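Local coordinates for protein pyridoxamine 5-phosphate-dependent dehydrase (Escherichia coli, PDB 2R0T) that removes the C3'-hydroxyl group from GDP-4-keto-6-deoxy-D-mannose by combined transamination and deoxygenation with a pyridoxal phosphate cofactor, on the way to L-colitose, at residues V53-G58 against G198-D203; T60-M65 against M181-S186; C213-G218 against V251-M256. The protein carries 1 engineered substitution. One frame throughout, in Å; residues are numbered along the deposited sequence.

Contact 1: V53-G58 against G198-D203. With PGU (N-({3-hydroxy-2-methyl-5-[(phosphonooxy)methyl]pyridin-4-yl}methyl)-L-glutamic acid), chain C.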
loop_
_atom_site.group_PDB
_atom_site.type_symbol
_atom_site.label_atom_id
_atom_site.label_comp_id
_atom_site.label_asym_id
_atom_site.label_seq_id
_atom_site.Cartn_x
_atom_site.Cartn_y
_atom_site.Cartn_z
ATOM N N VAL A 53 12.746 -1.210 8.133
ATOM C CA VAL A 53 11.308 -1.380 8.392
ATOM C C VAL A 53 10.725 -2.031 7.161
ATOM O O VAL A 53 10.918 -1.557 6.036
ATOM C CB VAL A 53 10.611 -0.048 8.643
ATOM C CG1 VAL A 53 9.053 -0.203 8.626
ATOM C CG2 VAL A 53 11.064 0.498 10.010
ATOM N N MET A 54 10.045 -3.149 7.363
ATOM C CA MET A 54 9.491 -3.843 6.213
ATOM C C MET A 54 8.116 -3.399 5.783
ATOM O O MET A 54 7.191 -3.335 6.635
ATOM C CB MET A 54 9.489 -5.365 6.435
ATOM C CG MET A 54 8.961 -6.176 5.236
ATOM S SD MET A 54 8.777 -7.979 5.643
ATOM C CE MET A 54 8.750 -8.775 3.948
ATOM N N VAL A 55 7.968 -3.131 4.482
ATOM C CA VAL A 55 6.639 -2.773 3.979
ATOM C C VAL A 55 6.122 -3.744 2.884
ATOM O O VAL A 55 6.787 -4.733 2.502
ATOM C CB VAL A 55 6.507 -1.279 3.515
ATOM C CG1 VAL A 55 6.824 -0.336 4.673
ATOM C CG2 VAL A 55 7.540 -1.053 2.413
ATOM N N SER A 56 4.936 -3.413 2.357
ATOM C CA SER A 56 4.305 -4.278 1.368
ATOM C C SER A 56 4.999 -4.363 -0.003
ATOM O O SER A 56 4.789 -5.324 -0.734
ATOM C CB SER A 56 2.820 -3.961 1.260
ATOM O OG SER A 56 2.675 -2.632 0.783
ATOM N N SER A 57 5.871 -3.426 -0.364
ATOM C CA SER A 57 6.525 -3.562 -1.646
ATOM C C SER A 57 7.557 -2.478 -1.701
ATOM O O SER A 57 7.547 -1.612 -0.850
ATOM C CB SER A 57 5.521 -3.352 -2.785
ATOM O OG SER A 57 4.963 -2.019 -2.829
ATOM N N GLY A 58 8.453 -2.521 -2.687
ATOM C CA GLY A 58 9.395 -1.414 -2.785
ATOM C C GLY A 58 8.721 -0.072 -3.137
ATOM O O GLY A 58 9.227 1.010 -2.829
ATOM N N GLY A 198 9.052 -4.836 0.500
ATOM C CA GLY A 198 10.037 -3.751 0.343
ATOM C C GLY A 198 10.559 -3.424 1.740
ATOM O O GLY A 198 10.031 -3.910 2.750
ATOM N N CYS A 199 11.605 -2.624 1.814
ATOM C CA CYS A 199 12.130 -2.287 3.134
ATOM C C CYS A 199 12.727 -0.916 3.121
ATOM O O CYS A 199 13.379 -0.552 2.152
ATOM C CB CYS A 199 13.305 -3.198 3.463
ATOM S SG CYS A 199 13.568 -3.270 5.263
ATOM N N ILE A 200 12.577 -0.173 4.209
ATOM C CA ILE A 200 13.297 1.102 4.296
ATOM C C ILE A 200 14.336 0.876 5.388
ATOM O O ILE A 200 14.085 0.209 6.406
ATOM C CB ILE A 200 12.371 2.324 4.777
ATOM C CG1 ILE A 200 11.165 2.479 3.855
ATOM C CG2 ILE A 200 13.108 3.660 4.698
ATOM C CD1 ILE A 200 9.922 1.890 4.416
ATOM N N VAL A 201 15.507 1.452 5.151
ATOM C CA VAL A 201 16.604 1.406 6.103
ATOM C C VAL A 201 16.975 2.842 6.473
ATOM O O VAL A 201 16.813 3.763 5.696
ATOM C CB VAL A 201 17.856 0.604 5.616
ATOM C CG1 VAL A 201 17.483 -0.862 5.423
ATOM C CG2 VAL A 201 18.569 1.279 4.395
ATOM N N THR A 202 17.423 3.028 7.705
ATOM C CA THR A 202 17.813 4.328 8.231
ATOM C C THR A 202 18.530 4.090 9.545
ATOM O O THR A 202 18.255 3.080 10.256
ATOM C CB THR A 202 16.575 5.243 8.533
ATOM O OG1 THR A 202 17.003 6.593 8.784
ATOM C CG2 THR A 202 15.759 4.760 9.714
ATOM N N ASP A 203 19.389 5.066 9.868
ATOM C CA ASP A 203 20.107 5.127 11.149
ATOM C C ASP A 203 19.502 6.219 12.031
ATOM O O ASP A 203 19.979 6.466 13.135
ATOM C CB ASP A 203 21.590 5.415 10.972
ATOM C CG ASP A 203 22.328 4.280 10.282
ATOM O OD1 ASP A 203 21.990 3.112 10.573
ATOM O OD2 ASP A 203 23.260 4.564 9.483
HETATM N N1 PGU C . 12.128 1.350 -7.470
HETATM C C2 PGU C . 12.932 0.828 -8.367
HETATM C C2A PGU C . 14.130 1.649 -8.768
HETATM C C3 PGU C . 12.660 -0.450 -8.928
HETATM O O3 PGU C . 13.463 -1.022 -9.850
HETATM C C4 PGU C . 11.496 -1.150 -8.560
HETATM C C4A PGU C . 11.162 -2.481 -9.195
HETATM C C5 PGU C . 10.639 -0.507 -7.636
HETATM C C6 PGU C . 11.004 0.718 -7.093
HETATM C C5A PGU C . 9.324 -1.122 -7.247
HETATM O O4P PGU C . 9.481 -2.005 -6.202
HETATM P P PGU C . 8.258 -2.991 -6.178
HETATM O O1P PGU C . 8.560 -3.996 -4.974
HETATM O O2P PGU C . 8.173 -3.770 -7.544
HETATM O O3P PGU C . 6.914 -2.192 -6.058
HETATM N N PGU C . 10.732 -2.283 -10.599
HETATM C CA PGU C . 10.178 -3.541 -11.200
HETATM C CB PGU C . 8.635 -3.461 -11.175
HETATM C CG PGU C . 8.085 -4.860 -11.001
HETATM C CD PGU C . 6.708 -4.794 -10.364
HETATM O OE1 PGU C . 5.701 -5.188 -11.039
HETATM O OE2 PGU C . 6.565 -4.356 -9.140
HETATM C C PGU C . 10.643 -3.658 -12.673
HETATM O O PGU C . 9.978 -4.385 -13.494
HETATM O OXT PGU C . 11.674 -2.999 -13.087
#

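Contact 2: T60-M65 against M181-S186. With PGU (N-({3-hydroxy-2-methyl-5-[(phosphonooxy)methyl]pyridin-4-yl}methyl)-L-glutamic acid), chain C.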
loop_
_atom_site.group_PDB
_atom_site.type_symbol
_atom_site.label_atom_id
_atom_site.label_comp_id
_atom_site.label_asym_id
_atom_site.label_seq_id
_atom_site.Cartn_x
_atom_site.Cartn_y
_atom_site.Cartn_z
ATOM N N THR A 60 5.776 1.079 -1.986
ATOM C CA THR A 60 5.324 1.691 -0.755
ATOM C C THR A 60 6.500 2.040 0.142
ATOM O O THR A 60 6.327 2.865 1.043
ATOM C CB THR A 60 4.340 0.825 -0.001
ATOM O OG1 THR A 60 4.945 -0.424 0.338
ATOM C CG2 THR A 60 3.106 0.626 -0.848
ATOM N N ALA A 61 7.675 1.453 -0.115
ATOM C CA ALA A 61 8.875 1.775 0.667
ATOM C C ALA A 61 9.231 3.192 0.171
ATOM O O ALA A 61 9.482 4.069 0.955
ATOM C CB ALA A 61 10.038 0.760 0.431
ATOM N N ASN A 62 9.151 3.451 -1.121
ATOM C CA ASN A 62 9.406 4.786 -1.617
ATOM C C ASN A 62 8.372 5.786 -1.086
ATOM O O ASN A 62 8.675 6.951 -0.804
ATOM C CB ASN A 62 9.377 4.782 -3.145
ATOM C CG ASN A 62 10.638 4.159 -3.735
ATOM O OD1 ASN A 62 11.556 3.852 -2.999
ATOM N ND2 ASN A 62 10.690 3.985 -5.053
ATOM N N LEU A 63 7.123 5.364 -0.988
ATOM C CA LEU A 63 6.088 6.289 -0.515
ATOM C C LEU A 63 6.363 6.773 0.904
ATOM O O LEU A 63 6.444 7.959 1.205
ATOM C CB LEU A 63 4.702 5.610 -0.565
ATOM C CG LEU A 63 3.482 6.489 -0.277
ATOM C CD1 LEU A 63 3.183 7.587 -1.368
ATOM C CD2 LEU A 63 2.267 5.593 0.021
ATOM N N LEU A 64 6.513 5.834 1.815
ATOM C CA LEU A 64 6.779 6.288 3.172
ATOM C C LEU A 64 8.104 7.030 3.312
ATOM O O LEU A 64 8.260 7.835 4.217
ATOM C CB LEU A 64 6.742 5.125 4.168
ATOM C CG LEU A 64 5.452 4.306 4.138
ATOM C CD1 LEU A 64 5.363 3.237 5.229
ATOM C CD2 LEU A 64 4.208 5.126 4.054
ATOM N N MET A 65 9.084 6.708 2.471
ATOM C CA MET A 65 10.384 7.354 2.562
ATOM C C MET A 65 10.174 8.841 2.387
ATOM O O MET A 65 10.766 9.654 3.109
ATOM C CB MET A 65 11.350 6.868 1.473
ATOM C CG MET A 65 12.704 7.526 1.673
ATOM S SD MET A 65 13.873 6.929 0.491
ATOM C CE MET A 65 12.895 7.037 -1.107
ATOM N N MET A 181 17.716 7.683 4.200
ATOM C CA MET A 181 16.916 6.474 4.052
ATOM C C MET A 181 17.336 5.868 2.737
ATOM O O MET A 181 17.882 6.570 1.859
ATOM C CB MET A 181 15.412 6.731 4.005
ATOM C CG MET A 181 14.835 6.879 5.372
ATOM S SD MET A 181 13.180 7.549 5.293
ATOM C CE MET A 181 13.366 9.321 5.054
ATOM N N GLY A 182 17.121 4.552 2.627
ATOM C CA GLY A 182 17.442 3.852 1.406
ATOM C C GLY A 182 16.281 2.878 1.298
ATOM O O GLY A 182 15.922 2.299 2.315
ATOM N N THR A 183 15.699 2.675 0.113
ATOM C CA THR A 183 14.614 1.659 0.004
ATOM C C THR A 183 15.055 0.362 -0.749
ATOM O O THR A 183 15.958 0.386 -1.613
ATOM C CB THR A 183 13.329 2.261 -0.632
ATOM O OG1 THR A 183 13.670 2.750 -1.926
ATOM C CG2 THR A 183 12.718 3.389 0.209
ATOM N N PHE A 184 14.417 -0.778 -0.450
ATOM C CA PHE A 184 14.713 -2.071 -1.116
ATOM C C PHE A 184 13.427 -2.754 -1.543
ATOM O O PHE A 184 12.336 -2.544 -0.948
ATOM C CB PHE A 184 15.429 -3.072 -0.180
ATOM C CG PHE A 184 16.805 -2.621 0.261
ATOM C CD1 PHE A 184 16.956 -1.570 1.169
ATOM C CD2 PHE A 184 17.943 -3.240 -0.240
ATOM C CE1 PHE A 184 18.230 -1.135 1.574
ATOM C CE2 PHE A 184 19.221 -2.821 0.136
ATOM C CZ PHE A 184 19.352 -1.769 1.046
ATOM N N SER A 185 13.575 -3.708 -2.458
ATOM C CA SER A 185 12.384 -4.413 -2.937
ATOM C C SER A 185 12.634 -5.879 -2.897
ATOM O O SER A 185 13.703 -6.287 -3.341
ATOM C CB SER A 185 12.149 -4.047 -4.392
ATOM O OG SER A 185 11.100 -4.809 -4.937
ATOM N N SER A 186 11.691 -6.684 -2.385
ATOM C CA SER A 186 11.848 -8.170 -2.497
ATOM C C SER A 186 10.760 -8.813 -3.387
ATOM O O SER A 186 10.322 -9.952 -3.185
ATOM C CB SER A 186 11.949 -8.884 -1.163
ATOM O OG SER A 186 11.013 -8.267 -0.317
HETATM N N1 PGU C . 12.128 1.350 -7.470
HETATM C C2 PGU C . 12.932 0.828 -8.367
HETATM C C2A PGU C . 14.130 1.649 -8.768
HETATM C C3 PGU C . 12.660 -0.450 -8.928
HETATM O O3 PGU C . 13.463 -1.022 -9.850
HETATM C C4 PGU C . 11.496 -1.150 -8.560
HETATM C C4A PGU C . 11.162 -2.481 -9.195
HETATM C C5 PGU C . 10.639 -0.507 -7.636
HETATM C C6 PGU C . 11.004 0.718 -7.093
HETATM C C5A PGU C . 9.324 -1.122 -7.247
HETATM O O4P PGU C . 9.481 -2.005 -6.202
HETATM P P PGU C . 8.258 -2.991 -6.178
HETATM O O1P PGU C . 8.560 -3.996 -4.974
HETATM O O2P PGU C . 8.173 -3.770 -7.544
HETATM O O3P PGU C . 6.914 -2.192 -6.058
HETATM N N PGU C . 10.732 -2.283 -10.599
HETATM C CA PGU C . 10.178 -3.541 -11.200
HETATM C CB PGU C . 8.635 -3.461 -11.175
HETATM C CG PGU C . 8.085 -4.860 -11.001
HETATM C CD PGU C . 6.708 -4.794 -10.364
HETATM O OE1 PGU C . 5.701 -5.188 -11.039
HETATM O OE2 PGU C . 6.565 -4.356 -9.140
HETATM C C PGU C . 10.643 -3.658 -12.673
HETATM O O PGU C . 9.978 -4.385 -13.494
HETATM O OXT PGU C . 11.674 -2.999 -13.087
#

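Contact 3: C213-G218 against V251-M256. With PGU (N-({3-hydroxy-2-methyl-5-[(phosphonooxy)methyl]pyridin-4-yl}methyl)-L-glutamic acid), chain D.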
loop_
_atom_site.group_PDB
_atom_site.type_symbol
_atom_site.label_atom_id
_atom_site.label_comp_id
_atom_site.label_asym_id
_atom_site.label_seq_id
_atom_site.Cartn_x
_atom_site.Cartn_y
_atom_site.Cartn_z
ATOM N N CYS A 213 4.982 4.202 12.543
ATOM C CA CYS A 213 3.662 4.761 12.717
ATOM C C CYS A 213 2.872 4.905 11.376
ATOM O O CYS A 213 1.695 4.494 11.278
ATOM C CB CYS A 213 3.860 6.097 13.474
ATOM S SG CYS A 213 2.360 7.050 13.844
ATOM N N ILE A 214 3.471 5.521 10.350
ATOM C CA ILE A 214 2.702 5.738 9.128
ATOM C C ILE A 214 2.543 4.472 8.307
ATOM O O ILE A 214 1.749 4.413 7.372
ATOM C CB ILE A 214 3.235 6.919 8.303
ATOM C CG1 ILE A 214 4.685 6.655 7.851
ATOM C CG2 ILE A 214 2.948 8.231 9.055
ATOM C CD1 ILE A 214 5.286 7.689 6.857
ATOM N N ARG A 215 3.287 3.427 8.689
ATOM C CA ARG A 215 3.170 2.113 7.998
ATOM C C ARG A 215 1.852 1.457 8.362
ATOM O O ARG A 215 1.318 0.627 7.631
ATOM C CB ARG A 215 4.300 1.115 8.364
ATOM C CG ARG A 215 4.005 -0.395 8.019
ATOM C CD ARG A 215 5.183 -1.323 8.375
ATOM N NE ARG A 215 5.337 -1.615 9.811
ATOM C CZ ARG A 215 6.300 -2.365 10.356
ATOM N NH1 ARG A 215 7.210 -2.973 9.592
ATOM N NH2 ARG A 215 6.342 -2.510 11.683
ATOM N N ALA A 216 1.302 1.825 9.500
ATOM C CA ALA A 216 0.118 1.121 9.888
ATOM C C ALA A 216 -0.836 1.984 10.618
ATOM O O ALA A 216 -0.745 2.013 11.832
ATOM C CB ALA A 216 0.511 -0.021 10.842
ATOM N N HIS A 217 -1.780 2.585 9.905
ATOM C CA HIS A 217 -2.869 3.321 10.509
ATOM C C HIS A 217 -2.585 4.624 11.223
ATOM O O HIS A 217 -3.544 5.234 11.735
ATOM C CB HIS A 217 -3.674 2.380 11.430
ATOM C CG HIS A 217 -4.084 1.101 10.755
ATOM N ND1 HIS A 217 -4.992 1.072 9.721
ATOM C CD2 HIS A 217 -3.700 -0.185 10.948
ATOM C CE1 HIS A 217 -5.133 -0.166 9.285
ATOM N NE2 HIS A 217 -4.370 -0.954 10.020
ATOM N N GLY A 218 -1.312 5.069 11.247
ATOM C CA GLY A 218 -0.950 6.331 11.942
ATOM C C GLY A 218 -1.046 6.201 13.474
ATOM O O GLY A 218 -1.073 7.205 14.185
ATOM N N VAL A 251 0.319 -0.301 5.146
ATOM C CA VAL A 251 1.242 -0.927 4.159
ATOM C C VAL A 251 2.119 -2.023 4.795
ATOM O O VAL A 251 3.269 -2.273 4.421
ATOM C CB VAL A 251 2.079 0.051 3.312
ATOM C CG1 VAL A 251 1.142 0.904 2.489
ATOM C CG2 VAL A 251 3.095 0.875 4.116
ATOM N N ARG A 252 1.518 -2.681 5.776
ATOM C CA ARG A 252 2.116 -3.783 6.518
ATOM C C ARG A 252 2.345 -4.947 5.565
ATOM O O ARG A 252 1.463 -5.259 4.702
ATOM C CB ARG A 252 1.136 -4.284 7.610
ATOM C CG ARG A 252 0.665 -3.249 8.663
ATOM C CD ARG A 252 -0.224 -3.876 9.794
ATOM N NE ARG A 252 -1.515 -4.363 9.292
ATOM C CZ ARG A 252 -2.694 -4.178 9.875
ATOM N NH1 ARG A 252 -2.717 -3.574 11.051
ATOM N NH2 ARG A 252 -3.822 -4.626 9.302
ATOM N N PRO A 253 3.488 -5.611 5.768
ATOM C CA PRO A 253 3.815 -6.847 5.024
ATOM C C PRO A 253 3.166 -8.023 5.762
ATOM O O PRO A 253 2.871 -7.940 6.966
ATOM C CB PRO A 253 5.338 -6.982 5.150
ATOM C CG PRO A 253 5.787 -5.944 6.231
ATOM C CD PRO A 253 4.564 -5.203 6.714
ATOM N N LEU A 254 2.919 -9.102 5.025
ATOM C CA LEU A 254 2.353 -10.297 5.641
ATOM C C LEU A 254 3.448 -11.122 6.339
ATOM O O LEU A 254 4.617 -11.153 5.922
ATOM C CB LEU A 254 1.679 -11.123 4.565
ATOM C CG LEU A 254 0.434 -10.462 3.985
ATOM C CD1 LEU A 254 0.018 -11.394 2.896
ATOM C CD2 LEU A 254 -0.640 -10.350 5.084
ATOM N N GLU A 255 3.073 -11.782 7.426
ATOM C CA GLU A 255 4.032 -12.568 8.199
ATOM C C GLU A 255 4.912 -13.483 7.293
ATOM O O GLU A 255 6.152 -13.465 7.353
ATOM C CB GLU A 255 3.229 -13.285 9.295
ATOM C CG GLU A 255 3.916 -13.740 10.547
ATOM C CD GLU A 255 4.932 -12.773 11.100
ATOM O OE1 GLU A 255 5.031 -11.653 10.573
ATOM O OE2 GLU A 255 5.666 -13.156 12.043
ATOM N N MET A 256 4.233 -14.196 6.395
ATOM C CA MET A 256 4.773 -15.103 5.394
ATOM C C MET A 256 5.899 -14.522 4.570
ATOM O O MET A 256 6.766 -15.278 4.107
ATOM C CB MET A 256 3.666 -15.430 4.398
ATOM C CG MET A 256 3.539 -16.861 4.056
ATOM S SD MET A 256 1.797 -17.098 3.520
ATOM C CE MET A 256 1.163 -17.891 4.892
HETATM N N1 PGU D . -12.221 1.300 7.345
HETATM C C2 PGU D . -13.043 0.818 8.258
HETATM C C2A PGU D . -14.381 1.474 8.464
HETATM C C3 PGU D . -12.740 -0.295 9.043
HETATM O O3 PGU D . -13.633 -0.760 9.936
HETATM C C4 PGU D . -11.528 -0.961 8.926
HETATM C C4A PGU D . -11.258 -2.225 9.800
HETATM C C5 PGU D . -10.628 -0.327 7.972
HETATM C C6 PGU D . -11.028 0.763 7.203
HETATM C C5A PGU D . -9.213 -0.786 7.705
HETATM O O4P PGU D . -9.195 -1.633 6.562
HETATM P P PGU D . -7.944 -2.643 6.696
HETATM O O1P PGU D . -8.298 -3.905 5.756
HETATM O O2P PGU D . -7.793 -3.086 8.247
HETATM O O3P PGU D . -6.625 -1.877 6.239
HETATM N N PGU D . -10.605 -1.797 11.064
HETATM C CA PGU D . -9.998 -2.753 11.699
HETATM C CB PGU D . -8.479 -2.488 11.636
HETATM C CG PGU D . -7.755 -3.796 11.340
HETATM C CD PGU D . -6.298 -3.494 10.983
HETATM O OE1 PGU D . -5.944 -3.423 9.751
HETATM O OE2 PGU D . -5.438 -3.333 11.916
HETATM C C PGU D . -10.436 -2.644 13.154
HETATM O O PGU D . -9.716 -3.146 14.083
HETATM O OXT PGU D . -11.496 -1.980 13.441
#

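Contact 1: V53-G58 against G198-D203
Val55 lays its CG1 methyl against the end of Ile200, with CG1 3.8 Å from CD1. The chi1 of -59° sets CG1 opposite the carbonyl carbon of Val55, beside its backbone N, and the two side chains meet at a slant. This pair lies at one edge of the mixed sheet, within this chain, in the aspartate aminotransferase-like fold (fold type I). Strand 198-202 runs antiparallel to both its neighbours, and its segment axis makes 153° with that of strand 53-55.

Four backbone bonds give the register. At the pair Val53 and Ile200, Val53 N donates to Ile200 O at 2.6 Å, and Ile200 N to Val53 O at 2.8 Å. At the pair Val55 and Gly198, Val55 N lies 2.8 Å from Gly198 O, and Gly198 N 3.0 Å from Val55 O. Between them Met54 and Cys199 form a non-hydrogen-bonded pair, where Cys199 CA lies 3.2 Å from Val53 O in a CA-H...O contact. The sheet faces differ in what covers them: Val55 and Ile200 pack on Ala61 of helix 58-68, while Met54 and Cys199 turn to helix 34-47, touching Tyr39 and Phe43 respectively.

Beyond Val55 the chain leaves the strand and bends over Gly198, where the absence of a side chain lets the turn come close; its CA sits 3.5 Å from Ser57 O. Ser57 is the N-cap of helix 58-68, its OG bonded weakly to Ser59 N. The adduct's phosphate lies at this N-terminal end, where the helix dipole probably favours its negative charge. Ser59 OG and Ser185 OG, with Asn250 of the second subunit, also bond the adduct. At the first helical residue, Gly58 N points its N-H at phosphate oxygen O1P, 2.7 Å away and 154° at the hydrogen.

Contact 2: T60-M65 against M181-S186
Met65 reaches from helix 58-68 down to strand 181-185, its CG anti to the backbone N (chi1 -177°). Its CB stands 3.9 Å from the CG2 methyl of Thr183. The next atom, CG, touches Met181, 3.7 Å from the sulfur SD. The sulfur of Met65 then comes to 3.7 Å from Thr183 CG2, and a bend at chi3 (47°) curls CE back over that same methyl. The two methionine chains lie alongside one another, running opposite ways, and Met181 CE ends 3.3 Å from Met65 O, a buried carbonyl with no polar partner in the model.

This is helix-on-sheet packing within the aminotransferase fold, with helix and strand segments running nearly antiparallel. One turn earlier in the helix, Ala61 CB packs on the CG2 and CB of Thr183. On the side nearer the cofactor the contact turns polar. Thr183 OG1 donates to Asn62 OD1 at 2.6 Å, approaching almost in line with the C=O bond (165°), while Asn62 ND2 bonds to Asp161 OD2 and the carbonyl of Thr92. Further along the strand, Ser185 OG grips phosphate oxygen O1P of the adduct at 2.7 Å.

With an acceptor bond on OD1 and two donor bonds on ND2, the Asn62 amide has its flip defined; Thr183 acts as a second-shell residue, orienting a pocket amide whose ND2 lies 3.9 Å from pyridine nitrogen N1.

Contact 3: C213-G218 against V251-M256
His217 and Arg252 are brought together by two torsions: chi1 of -51° turns the imidazole to the side opposite the carbonyl carbon of His217, and a bend at chi3 (-67°) swings the guanidinium of Arg252 round toward it. The two planes stand 70° apart. NE2 of His217 lies over a guanidinium face, 3.3 Å from NH1, at an angle too poor for a hydrogen bond.

What they share is the side-chain carboxylate of the glutamate part of the PLP-glutamate adduct, in a pocket built mainly by the second subunit and completed by this chain. Arg252 NH1 donates to OE2 at 2.9 Å, NH2 faces OE1 at a doubtfully short separation, and His217 NE2 adds a weak bond to OE1 at 2.9 Å. Arg252 NE meanwhile forms a salt bridge with Glu196 of the second subunit.

Behind the pair, Ala216 CB packs 3.9 Å from Arg252 CG, and Val251 N bonds to Arg215 O at 2.8 Å, joining the backbones. The contact lies between the end of helix 205-214 and the start of helix 255-286: Arg215 pairs with Glu40 of helix 34-47, Val251 rests on Leu64 of helix 58-68, and Pro253 meets Met54 of strand 51-55.

In the fold
From the N terminus, the chain runs through strand 51-55 and, after a short turn, into helix 58-68, supplying the first halves of contacts 1 and 2. Contact 2 closes first, at strand 181-185, and the chain then returns along strand 198-202 to close contact 1 around it; the two pairings are concentric and do not cross. Cys199 O to Phe184 N, 2.8 Å, joins them as neighbouring strands of one sheet, and both reach the same adduct. Contact 3 follows in series, closing a shorter loop between helices 205-214 and 255-286 and meeting the other adduct. Arg215 NH1 reaches Met54 O, and Leu64 packs on Val251, tying it to contacts 1 and 2.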